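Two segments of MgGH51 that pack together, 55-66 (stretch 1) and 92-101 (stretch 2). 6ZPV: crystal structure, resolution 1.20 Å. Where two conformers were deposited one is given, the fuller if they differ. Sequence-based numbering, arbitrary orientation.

Stretch 1 (55-66) AAWHPISNAKLA
Stretch 2 (92-101) GRVGFTNEGF

The most unusual feature of this contact is a side-chain hydrogen bond laid across the end of a short antiparallel ladder: His 58 NE2 donates to Glu 99 OE2 at 2.7 Å with an N-H...O angle of 161°, and the carboxylate oxygen lies at the edge of the imidazole, near its plane, where the N-H points. His 58 is set by chi1 -55° (m) and chi2 -79°; Glu 99, just past its strand at phi/psi -81/-1, reaches back with chi1 68° (p), chi2 -179° (t) and chi3 -109°.

The ladder joins strand 57-60 to strand 93-98, whose N-to-C directions differ by 158°. Register follows from the CA pairs: Trp 57 with Asn 98 at 4.6 Å, His 58 with Thr 97 at 5.2 Å, Pro 59 with Phe 96 at 4.2 Å and Ile 60 with Gly 95 at 4.9 Å. The wider pairs are the hydrogen-bonded ones. His 58 N donates to Thr 97 O (2.9 Å, 148°) and Thr 97 N returns to His 58 O (2.8 Å, 165°). Beyond them, Ile 60 N donates to Gly 95 O (2.9 Å, 171°), and Glu 99 N to Ala 56 O (2.9 Å, 159°). Between these bonds, CA-H...O contacts run from Trp 57 CA to Thr 97 O and from Asn 98 CA to Ala 56 O, both 3.2 Å. Ala 56 supplies its carbonyl from a positive-phi conformation (82/-13).

Trp 57 and Asn 98 share a face of the sheet. With Trp 57 at chi1 -62° (m), chi2 93° and Asn 98 at chi1 -172° (t), chi2 -77°, Asn 98 CB sits 4.0 Å from the centroid of the indole six-membered ring, 16° off its normal: a CH-pi contact. Asn 98 ND2 lies over the ring face too, 3.2 Å from Trp 57 CE2, while Asn 98 OD1 accepts from Gly 100 N at 2.8 Å. Phe 96 (chi1 46°, p; chi2 89°) meets the indole obliquely, with centroids 5.8 Å apart and planes at 66°; Trp 57 CZ3 to Phe 96 CD1 is 3.7 Å.

His 58, Thr 97 and Ile 60 occupy the other face. Ile 60 (m, t) puts CD1 3.7 Å from Thr 97 CG2 and over the guanidinium face of Arg 93, 3.9 Å from NH1. Gly 95, at phi/psi 166/-140, leaves this row without a side chain; an ideal CB there would lie 4.2 Å from Ile 60 CD1. One water links Pro 59 O and Thr 97 OG1, each at 2.8 Å.

After Ile 60 the chain reverses in a type II' turn, with Ser 61 at 58/-141 and Asn 62 at -88/20, closed by a weak Ala 63 N to Ile 60 O bond of 3.3 Å. Ala 63 CB then packs 4.0 Å from Val 94 CG1, and a second water accepts from Ser 61 OG (2.6 Å) and donates to Arg 93 O (2.7 Å).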

# COMPACT_ATOMS: atom_id res chain seq x y z
N ALA A 55 -18.02 -16.58 3.91
CA ALA A 55 -17.20 -15.76 4.82
C ALA A 55 -17.69 -14.31 4.82
O ALA A 55 -17.89 -13.71 3.77
CB ALA A 55 -15.75 -15.78 4.41
N ALA A 56 -17.83 -13.76 6.04
CA ALA A 56 -18.28 -12.38 6.32
C ALA A 56 -19.80 -12.19 6.28
O ALA A 56 -20.25 -11.11 6.70
CB ALA A 56 -17.56 -11.35 5.52
N TRP A 57 -20.55 -13.17 5.75
CA TRP A 57 -22.01 -13.07 5.57
C TRP A 57 -22.74 -13.87 6.62
O TRP A 57 -22.33 -15.01 6.93
CB TRP A 57 -22.42 -13.52 4.17
CG TRP A 57 -21.87 -12.72 3.07
CD1 TRP A 57 -20.73 -12.91 2.34
CD2 TRP A 57 -22.42 -11.51 2.55
NE1 TRP A 57 -20.57 -11.94 1.40
CE2 TRP A 57 -21.60 -11.04 1.49
CE3 TRP A 57 -23.56 -10.75 2.87
CZ2 TRP A 57 -21.89 -9.90 0.74
CZ3 TRP A 57 -23.84 -9.60 2.15
CH2 TRP A 57 -23.01 -9.19 1.11
N HIS A 58 -23.86 -13.38 7.13
CA HIS A 58 -24.60 -14.04 8.20
C HIS A 58 -26.08 -13.85 8.00
O HIS A 58 -26.52 -12.77 7.59
CB HIS A 58 -24.19 -13.41 9.55
CG HIS A 58 -22.73 -13.42 9.80
ND1 HIS A 58 -22.07 -14.55 10.24
CD2 HIS A 58 -21.80 -12.46 9.56
CE1 HIS A 58 -20.76 -14.26 10.29
NE2 HIS A 58 -20.57 -12.99 9.89
N PRO A 59 -26.93 -14.83 8.36
CA PRO A 59 -28.37 -14.63 8.24
C PRO A 59 -28.89 -13.67 9.29
O PRO A 59 -28.36 -13.55 10.38
CB PRO A 59 -28.92 -16.04 8.48
CG PRO A 59 -27.87 -16.71 9.34
CD PRO A 59 -26.55 -16.16 8.88
N ILE A 60 -29.98 -13.03 8.92
CA ILE A 60 -30.89 -12.34 9.86
C ILE A 60 -32.10 -13.25 10.00
O ILE A 60 -32.70 -13.65 8.97
CB ILE A 60 -31.27 -10.92 9.39
CG1 ILE A 60 -30.06 -10.00 9.44
CG2 ILE A 60 -32.41 -10.39 10.23
CD1 ILE A 60 -30.28 -8.66 8.78
N SER A 61 -32.50 -13.52 11.22
CA SER A 61 -33.69 -14.32 11.50
C SER A 61 -33.52 -15.68 10.84
O SER A 61 -32.40 -16.28 10.90
CB SER A 61 -34.95 -13.56 11.16
OG SER A 61 -36.10 -14.29 11.55
N ASN A 62 -34.58 -16.24 10.28
CA ASN A 62 -34.59 -17.61 9.73
C ASN A 62 -34.16 -17.67 8.26
O ASN A 62 -34.47 -18.65 7.59
CB ASN A 62 -35.95 -18.29 9.95
CG ASN A 62 -37.08 -17.61 9.25
OD1 ASN A 62 -36.97 -16.44 8.87
ND2 ASN A 62 -38.19 -18.32 9.09
N ALA A 63 -33.47 -16.67 7.75
CA ALA A 63 -32.96 -16.72 6.36
C ALA A 63 -32.14 -17.97 6.10
O ALA A 63 -31.32 -18.36 6.96
CB ALA A 63 -32.11 -15.49 6.09
N LYS A 64 -32.27 -18.51 4.91
CA LYS A 64 -31.40 -19.59 4.41
C LYS A 64 -30.48 -19.00 3.35
O LYS A 64 -30.96 -18.39 2.40
CB LYS A 64 -32.22 -20.76 3.89
CG LYS A 64 -33.07 -21.40 4.95
N LEU A 65 -29.19 -19.18 3.54
CA LEU A 65 -28.15 -18.64 2.66
C LEU A 65 -27.32 -19.79 2.09
O LEU A 65 -26.92 -20.69 2.86
CB LEU A 65 -27.21 -17.71 3.40
CG LEU A 65 -27.85 -16.52 4.12
CD1 LEU A 65 -26.77 -15.71 4.81
CD2 LEU A 65 -28.69 -15.65 3.21
N ALA A 66 -26.91 -19.68 0.86
CA ALA A 66 -25.90 -20.56 0.24
C ALA A 66 -25.27 -19.83 -0.93
O ALA A 66 -25.96 -19.09 -1.62
CB ALA A 66 -26.49 -21.84 -0.31
N GLY A 92 -41.52 -10.50 10.09
CA GLY A 92 -40.47 -9.63 10.59
C GLY A 92 -39.32 -9.53 9.62
O GLY A 92 -39.31 -10.18 8.57
N ARG A 93 -38.33 -8.71 9.95
CA ARG A 93 -37.21 -8.55 8.99
C ARG A 93 -36.51 -9.89 8.83
O ARG A 93 -36.20 -10.60 9.80
CB ARG A 93 -36.28 -7.44 9.51
CG ARG A 93 -35.50 -7.73 10.79
CD ARG A 93 -34.85 -6.51 11.42
NE ARG A 93 -33.89 -5.83 10.57
CZ ARG A 93 -32.57 -5.80 10.71
NH1 ARG A 93 -31.94 -6.50 11.61
NH2 ARG A 93 -31.88 -5.00 9.92
N VAL A 94 -36.19 -10.20 7.60
CA VAL A 94 -35.49 -11.45 7.22
C VAL A 94 -34.47 -11.05 6.16
O VAL A 94 -34.83 -10.29 5.25
CB VAL A 94 -36.48 -12.57 6.78
CG1 VAL A 94 -35.72 -13.82 6.36
CG2 VAL A 94 -37.53 -12.90 7.86
N GLY A 95 -33.25 -11.56 6.20
CA GLY A 95 -32.22 -11.11 5.29
C GLY A 95 -30.89 -11.57 5.74
O GLY A 95 -30.74 -12.71 6.17
N PHE A 96 -29.88 -10.68 5.61
CA PHE A 96 -28.50 -11.10 5.90
C PHE A 96 -27.67 -9.84 6.17
O PHE A 96 -28.03 -8.74 5.77
CB PHE A 96 -27.95 -11.96 4.76
CG PHE A 96 -28.21 -11.39 3.40
CD1 PHE A 96 -27.33 -10.49 2.79
CD2 PHE A 96 -29.34 -11.78 2.66
CE1 PHE A 96 -27.60 -9.99 1.55
CE2 PHE A 96 -29.61 -11.25 1.43
CZ PHE A 96 -28.73 -10.36 0.87
N THR A 97 -26.55 -10.06 6.84
CA THR A 97 -25.54 -9.05 7.15
C THR A 97 -24.19 -9.40 6.52
O THR A 97 -23.90 -10.57 6.29
CB THR A 97 -25.40 -8.81 8.66
OG1 THR A 97 -24.97 -10.02 9.27
CG2 THR A 97 -26.65 -8.30 9.31
N ASN A 98 -23.41 -8.34 6.36
CA ASN A 98 -21.97 -8.46 6.07
C ASN A 98 -21.24 -7.74 7.20
O ASN A 98 -21.53 -6.55 7.45
CB ASN A 98 -21.59 -7.83 4.71
CG ASN A 98 -20.16 -8.12 4.30
OD1 ASN A 98 -19.23 -7.48 4.82
ND2 ASN A 98 -20.00 -9.04 3.36
N GLU A 99 -20.30 -8.42 7.85
CA GLU A 99 -19.60 -7.88 9.02
C GLU A 99 -18.47 -6.94 8.62
O GLU A 99 -17.76 -6.44 9.53
CB GLU A 99 -19.06 -9.04 9.87
CG GLU A 99 -17.93 -9.82 9.20
CD GLU A 99 -17.41 -10.99 10.01
OE1 GLU A 99 -16.27 -10.88 10.51
OE2 GLU A 99 -18.13 -11.98 10.22
N GLY A 100 -18.22 -6.71 7.34
CA GLY A 100 -17.11 -5.86 6.92
C GLY A 100 -15.79 -6.59 7.09
O GLY A 100 -15.71 -7.83 7.24
N PHE A 101 -14.71 -5.78 7.05
CA PHE A 101 -13.35 -6.25 7.38
C PHE A 101 -13.16 -6.02 8.87
O PHE A 101 -12.64 -4.98 9.33
CB PHE A 101 -12.33 -5.50 6.52
CG PHE A 101 -12.46 -5.80 5.04
CD1 PHE A 101 -11.80 -6.88 4.49
CD2 PHE A 101 -13.24 -5.00 4.24
CE1 PHE A 101 -11.89 -7.14 3.13
CE2 PHE A 101 -13.35 -5.26 2.88
CZ PHE A 101 -12.66 -6.32 2.33
O HOH W 1 -26.81 -11.28 11.03
O HOH W 2 -37.84 -12.46 10.83